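Local atomic coordinates of putative adenosine kinase (PDB entry 3VAS), a protein that binds adenosine and, as a ribokinase-family adenosine kinase of the blood fluke Schistosoma mansoni, probably catalyses its ATP-dependent phosphorylation to AMP. Residues Trp93-Pro98 / Phe326-Ile331; Thr87-Gln92 / Lys117-Ala122. All blocks are in the same frame, centred on the assembly; numbering follows the deposited sequence.

In the fold
Helix 83-95 is shared by both contacts. Followed from the N terminus, the chain passes through 87-92 and directly on into 93-98, runs along strand 101-107 and reaches helix 111-122, where contact 2 closes a short loop of 24 intervening residues. Contact 1 closes a far longer one: 227 residues, of which 85 are helical and 58 in strands, separate 93-98 from 326-331 on helix 318-330. The segments alternate along the chain, so the two loops cross. Helix 83-95 thus has helix 111-122 and helix 318-330 as neighbours. The contact centres lie about 12 Å apart, and Ile91 of contact 2 also packs on Ile327 and Ala328 of contact 1.

Contact 1. Residues Trp93-Pro98 / Phe326-Ile331; sequences WIIQKP and FIADYI
Ile94 and Ile95, in the last turn of helix 83-95, close on the methyl group of Ala328 in helix 318-330. Their side chains set out toward the other helix, and Ala328 CB points back at them. In Ile94, chi1 of -68° places CG2 anti to the backbone N, and this branch makes the approach, with Ile94 CG2 3.8 Å from Ala328 CB. Ile95 has nearly the same first torsion but uses its other branch: Ile95 CG1, beside the backbone N, lies 4.0 Å from Ala328 CB. One small methyl therefore meets two branched side chains. Beyond it the extended chain of Ile95 (chi2 -178°) carries its end to that of Ile331, CD1 of Ile95 lying 4.2 Å from CD1 of Ile331. The join is wholly apolar, with no hydrogen bond across it, and the backbones come nearest at Ile95 CA and Ala328 CA, 6.6 Å apart. Leu22 touches both Ile95 and Ile331 and extends this apolar patch. Helix 83-95 ends directly after Ile95, where Gln96 takes a positive phi (67°). In this last turn the carbonyl oxygens of Trp93 and Ile94 are hydrogen-bonded by Arg361, through NE and NH2 respectively. Ile327 and Ile331 rest on strand 181-185, so the contact is helix-helix packing beside the central sheet of the alpha/beta ribokinase (pfkB) fold.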
loop_
_atom_site.group_PDB
_atom_site.type_symbol
_atom_site.label_atom_id
_atom_site.label_comp_id
_atom_site.label_asym_id
_atom_site.label_seq_id
_atom_site.Cartn_x
_atom_site.Cartn_y
_atom_site.Cartn_z
ATOM N N TRP A 93 -5.673 -5.006 -12.926
ATOM C CA TRP A 93 -6.539 -4.227 -13.809
ATOM C C TRP A 93 -5.750 -3.632 -14.982
ATOM O O TRP A 93 -6.187 -3.679 -16.137
ATOM C CB TRP A 93 -7.193 -3.127 -12.975
ATOM C CG TRP A 93 -8.186 -2.237 -13.664
ATOM C CD1 TRP A 93 -9.502 -2.510 -13.921
ATOM C CD2 TRP A 93 -7.959 -0.897 -14.117
ATOM N NE1 TRP A 93 -10.098 -1.428 -14.529
ATOM C CE2 TRP A 93 -9.170 -0.426 -14.657
ATOM C CE3 TRP A 93 -6.843 -0.054 -14.126
ATOM C CZ2 TRP A 93 -9.297 0.851 -15.202
ATOM C CZ3 TRP A 93 -6.970 1.214 -14.666
ATOM C CH2 TRP A 93 -8.188 1.654 -15.197
ATOM N N ILE A 94 -4.580 -3.078 -14.681
ATOM C CA ILE A 94 -3.713 -2.521 -15.710
ATOM C C ILE A 94 -3.280 -3.579 -16.721
ATOM O O ILE A 94 -3.445 -3.399 -17.926
ATOM C CB ILE A 94 -2.467 -1.857 -15.095
ATOM C CG1 ILE A 94 -2.877 -0.598 -14.326
ATOM C CG2 ILE A 94 -1.441 -1.524 -16.185
ATOM C CD1 ILE A 94 -1.749 0.068 -13.580
ATOM N N ILE A 95 -2.743 -4.687 -16.224
ATOM C CA ILE A 95 -2.184 -5.723 -17.089
ATOM C C ILE A 95 -3.273 -6.449 -17.881
ATOM O O ILE A 95 -3.034 -6.909 -18.998
ATOM C CB ILE A 95 -1.288 -6.691 -16.283
ATOM C CG1 ILE A 95 -0.117 -5.906 -15.679
ATOM C CG2 ILE A 95 -0.783 -7.827 -17.157
ATOM C CD1 ILE A 95 0.873 -6.735 -14.912
ATOM N N GLN A 96 -4.464 -6.541 -17.294
ATOM C CA GLN A 96 -5.668 -6.941 -18.026
ATOM C C GLN A 96 -5.641 -8.393 -18.513
ATOM O O GLN A 96 -6.438 -8.784 -19.362
ATOM C CB GLN A 96 -5.899 -5.986 -19.205
ATOM C CG GLN A 96 -7.346 -5.718 -19.555
ATOM C CD GLN A 96 -7.473 -4.849 -20.792
ATOM O OE1 GLN A 96 -6.482 -4.297 -21.281
ATOM N NE2 GLN A 96 -8.694 -4.726 -21.311
ATOM N N LYS A 97 -4.712 -9.183 -17.991
ATOM C CA LYS A 97 -4.717 -10.617 -18.237
ATOM C C LYS A 97 -5.210 -11.318 -16.978
ATOM O O LYS A 97 -4.659 -11.111 -15.896
ATOM C CB LYS A 97 -3.325 -11.131 -18.599
ATOM C CG LYS A 97 -3.300 -12.638 -18.797
ATOM C CD LYS A 97 -1.902 -13.192 -18.936
ATOM C CE LYS A 97 -1.949 -14.693 -19.177
ATOM N NZ LYS A 97 -0.588 -15.277 -19.331
ATOM N N PRO A 98 -6.253 -12.151 -17.118
ATOM C CA PRO A 98 -6.891 -12.783 -15.956
ATOM C C PRO A 98 -5.920 -13.621 -15.126
ATOM O O PRO A 98 -5.155 -14.403 -15.683
ATOM C CB PRO A 98 -7.964 -13.683 -16.584
ATOM C CG PRO A 98 -8.197 -13.121 -17.966
ATOM C CD PRO A 98 -6.882 -12.544 -18.394
ATOM N N PHE A 326 3.694 1.815 -11.437
ATOM C CA PHE A 326 5.123 1.584 -11.627
ATOM C C PHE A 326 5.428 0.112 -11.865
ATOM O O PHE A 326 6.081 -0.240 -12.841
ATOM C CB PHE A 326 5.955 2.076 -10.435
ATOM C CG PHE A 326 7.440 1.906 -10.639
ATOM C CD1 PHE A 326 8.180 2.891 -11.281
ATOM C CD2 PHE A 326 8.086 0.749 -10.226
ATOM C CE1 PHE A 326 9.543 2.729 -11.497
ATOM C CE2 PHE A 326 9.445 0.580 -10.433
ATOM C CZ PHE A 326 10.177 1.575 -11.071
ATOM N N ILE A 327 4.968 -0.737 -10.952
ATOM C CA ILE A 327 5.296 -2.158 -10.985
ATOM C C ILE A 327 4.781 -2.860 -12.241
ATOM O O ILE A 327 5.515 -3.626 -12.866
ATOM C CB ILE A 327 4.781 -2.871 -9.723
ATOM C CG1 ILE A 327 5.515 -2.335 -8.487
ATOM C CG2 ILE A 327 4.960 -4.382 -9.837
ATOM C CD1 ILE A 327 4.888 -2.762 -7.179
ATOM N N ALA A 328 3.532 -2.581 -12.611
ATOM C CA ALA A 328 2.907 -3.207 -13.774
ATOM C C ALA A 328 3.742 -3.010 -15.030
ATOM O O ALA A 328 3.839 -3.911 -15.865
ATOM C CB ALA A 328 1.493 -2.665 -13.991
ATOM N N ASP A 329 4.342 -1.831 -15.158
ATOM C CA ASP A 329 5.173 -1.522 -16.319
ATOM C C ASP A 329 6.587 -2.059 -16.148
ATOM O O ASP A 329 7.147 -2.649 -17.070
ATOM C CB ASP A 329 5.196 -0.017 -16.598
ATOM C CG ASP A 329 4.211 0.388 -17.685
ATOM O OD1 ASP A 329 3.140 -0.246 -17.789
ATOM O OD2 ASP A 329 4.510 1.333 -18.448
ATOM N N TYR A 330 7.145 -1.875 -14.955
ATOM C CA TYR A 330 8.523 -2.262 -14.673
ATOM C C TYR A 330 8.758 -3.768 -14.816
ATOM O O TYR A 330 9.806 -4.190 -15.306
ATOM C CB TYR A 330 8.936 -1.787 -13.273
ATOM C CG TYR A 330 10.419 -1.864 -13.016
ATOM C CD1 TYR A 330 11.283 -0.908 -13.535
ATOM C CD2 TYR A 330 10.959 -2.887 -12.248
ATOM C CE1 TYR A 330 12.646 -0.968 -13.304
ATOM C CE2 TYR A 330 12.324 -2.958 -12.009
ATOM C CZ TYR A 330 13.162 -1.994 -12.541
ATOM O OH TYR A 330 14.520 -2.058 -12.312
ATOM N N ILE A 331 7.789 -4.577 -14.390
ATOM C CA ILE A 331 7.936 -6.030 -14.477
ATOM C C ILE A 331 7.697 -6.560 -15.888
ATOM O O ILE A 331 7.950 -7.732 -16.164
ATOM C CB ILE A 331 7.006 -6.772 -13.498
ATOM C CG1 ILE A 331 5.539 -6.604 -13.905
ATOM C CG2 ILE A 331 7.257 -6.315 -12.060
ATOM C CD1 ILE A 331 4.581 -7.374 -13.021
#

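Contact 2. Residues Thr87-Gln92 / Lys117-Ala122; sequences TVKMIQ and KNDCSA
Helices 83-95 and 111-122 come closest through Lys89 and Cys120, whose CA atoms stand 7.2 Å apart, yet the direct contact is made by side chains alone. In this ribokinase-type alpha/beta fold, strand 101-107 lies between the two helices in sequence, and Val88 and Ile91 of the first pack on its Cys101. Cys120 of the second helix turns to strand 126-131, touching Thr127 and Phe129. The bridging is done by Lys89 and Asp119, which form a salt bridge. Lys89 leaves its helix with CG between the backbone N and the carbonyl carbon (chi1 73°), then stays extended to the ammonium group. Asp119 swings its carboxylate nearer by setting CG anti to the backbone N (chi1 -168°), and the two side chains cross at about a right angle. The Lys89 side chain also packs on Leu123 and Leu125, and the salt bridge joins this buried lysine to a partly exposed acid. Its side chain is about 8 Å from the bound adenosine, beside the nucleoside site but not touching it. Lys89 NZ donates to a single carboxylate oxygen, Asp119 OD2, at 3.0 Å, and meets it nearly along the CG-OD2 axis.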
loop_
_atom_site.group_PDB
_atom_site.type_symbol
_atom_site.label_atom_id
_atom_site.label_comp_id
_atom_site.label_asym_id
_atom_site.label_seq_id
_atom_site.Cartn_x
_atom_site.Cartn_y
_atom_site.Cartn_z
ATOM N N THR A 87 -3.195 -1.790 -4.485
ATOM C CA THR A 87 -2.070 -1.866 -5.408
ATOM C C THR A 87 -2.116 -3.116 -6.281
ATOM O O THR A 87 -1.992 -3.039 -7.505
ATOM C CB THR A 87 -0.731 -1.814 -4.639
ATOM O OG1 THR A 87 -0.581 -0.521 -4.041
ATOM C CG2 THR A 87 0.447 -2.069 -5.566
ATOM N N VAL A 88 -2.308 -4.269 -5.652
ATOM C CA VAL A 88 -2.291 -5.536 -6.373
ATOM C C VAL A 88 -3.452 -5.675 -7.357
ATOM O O VAL A 88 -3.271 -6.151 -8.476
ATOM C CB VAL A 88 -2.251 -6.722 -5.396
ATOM C CG1 VAL A 88 -2.511 -8.041 -6.123
ATOM C CG2 VAL A 88 -0.915 -6.745 -4.679
ATOM N N LYS A 89 -4.642 -5.241 -6.962
ATOM C CA LYS A 89 -5.776 -5.364 -7.866
ATOM C C LYS A 89 -5.686 -4.372 -9.025
ATOM O O LYS A 89 -6.193 -4.637 -10.113
ATOM C CB LYS A 89 -7.114 -5.266 -7.123
ATOM C CG LYS A 89 -7.505 -3.887 -6.628
ATOM C CD LYS A 89 -8.779 -3.983 -5.782
ATOM C CE LYS A 89 -9.377 -2.612 -5.505
ATOM N NZ LYS A 89 -10.627 -2.705 -4.698
ATOM N N MET A 90 -5.025 -3.239 -8.811
ATOM C CA MET A 90 -4.825 -2.308 -9.919
ATOM C C MET A 90 -3.740 -2.812 -10.872
ATOM O O MET A 90 -3.844 -2.614 -12.082
ATOM C CB MET A 90 -4.520 -0.885 -9.447
ATOM C CG MET A 90 -4.466 0.120 -10.600
ATOM S SD MET A 90 -4.342 1.838 -10.063
ATOM C CE MET A 90 -4.595 2.715 -11.609
ATOM N N ILE A 91 -2.710 -3.465 -10.338
ATOM C CA ILE A 91 -1.723 -4.123 -11.196
ATOM C C ILE A 91 -2.452 -5.104 -12.113
ATOM O O ILE A 91 -2.201 -5.161 -13.316
ATOM C CB ILE A 91 -0.671 -4.898 -10.386
ATOM C CG1 ILE A 91 0.190 -3.945 -9.558
ATOM C CG2 ILE A 91 0.217 -5.733 -11.312
ATOM C CD1 ILE A 91 1.220 -4.650 -8.699
ATOM N N GLN A 92 -3.375 -5.860 -11.526
ATOM C CA GLN A 92 -4.193 -6.815 -12.261
ATOM C C GLN A 92 -5.066 -6.121 -13.313
ATOM O O GLN A 92 -5.180 -6.588 -14.446
ATOM C CB GLN A 92 -5.058 -7.616 -11.277
ATOM C CG GLN A 92 -6.087 -8.530 -11.938
ATOM C CD GLN A 92 -5.450 -9.675 -12.702
ATOM O OE1 GLN A 92 -4.637 -10.425 -12.155
ATOM N NE2 GLN A 92 -5.814 -9.815 -13.976
ATOM N N LYS A 117 -14.484 -9.732 -1.190
ATOM C CA LYS A 117 -14.129 -10.917 -1.974
ATOM C C LYS A 117 -14.722 -10.886 -3.384
ATOM O O LYS A 117 -14.038 -11.211 -4.355
ATOM C CB LYS A 117 -14.538 -12.210 -1.261
ATOM C CG LYS A 117 -14.065 -13.475 -1.979
ATOM C CD LYS A 117 -14.752 -14.736 -1.453
ATOM C CE LYS A 117 -14.415 -14.989 0.008
ATOM N NZ LYS A 117 -15.106 -16.200 0.553
ATOM N N ASN A 118 -15.992 -10.504 -3.497
ATOM C CA ASN A 118 -16.644 -10.421 -4.806
ATOM C C ASN A 118 -16.017 -9.355 -5.701
ATOM O O ASN A 118 -15.990 -9.496 -6.921
ATOM C CB ASN A 118 -18.146 -10.157 -4.666
ATOM C CG ASN A 118 -18.892 -11.327 -4.050
ATOM O OD1 ASN A 118 -18.400 -12.458 -4.025
ATOM N ND2 ASN A 118 -20.092 -11.060 -3.555
ATOM N N ASP A 119 -15.526 -8.287 -5.082
ATOM C CA ASP A 119 -14.877 -7.201 -5.801
ATOM C C ASP A 119 -13.595 -7.712 -6.457
ATOM O O ASP A 119 -13.294 -7.372 -7.600
ATOM C CB ASP A 119 -14.573 -6.051 -4.838
ATOM C CG ASP A 119 -14.156 -4.782 -5.548
ATOM O OD1 ASP A 119 -14.995 -4.207 -6.275
ATOM O OD2 ASP A 119 -12.997 -4.349 -5.365
ATOM N N CYS A 120 -12.854 -8.544 -5.731
ATOM C CA CYS A 120 -11.633 -9.152 -6.253
ATOM C C CYS A 120 -11.903 -10.088 -7.429
ATOM O O CYS A 120 -11.198 -10.049 -8.448
ATOM C CB CYS A 120 -10.911 -9.922 -5.150
ATOM S SG CYS A 120 -10.247 -8.869 -3.856
ATOM N N SER A 121 -12.914 -10.935 -7.279
ATOM C CA SER A 121 -13.281 -11.874 -8.332
ATOM C C SER A 121 -13.729 -11.154 -9.600
ATOM O O SER A 121 -13.461 -11.611 -10.709
ATOM C CB SER A 121 -14.376 -12.824 -7.846
ATOM O OG SER A 121 -13.887 -13.632 -6.793
ATOM N N ALA A 122 -14.409 -10.025 -9.428
ATOM C CA ALA A 122 -14.853 -9.223 -10.559
ATOM C C ALA A 122 -13.663 -8.700 -11.360
ATOM O O ALA A 122 -13.780 -8.437 -12.554
ATOM C CB ALA A 122 -15.714 -8.069 -10.080
#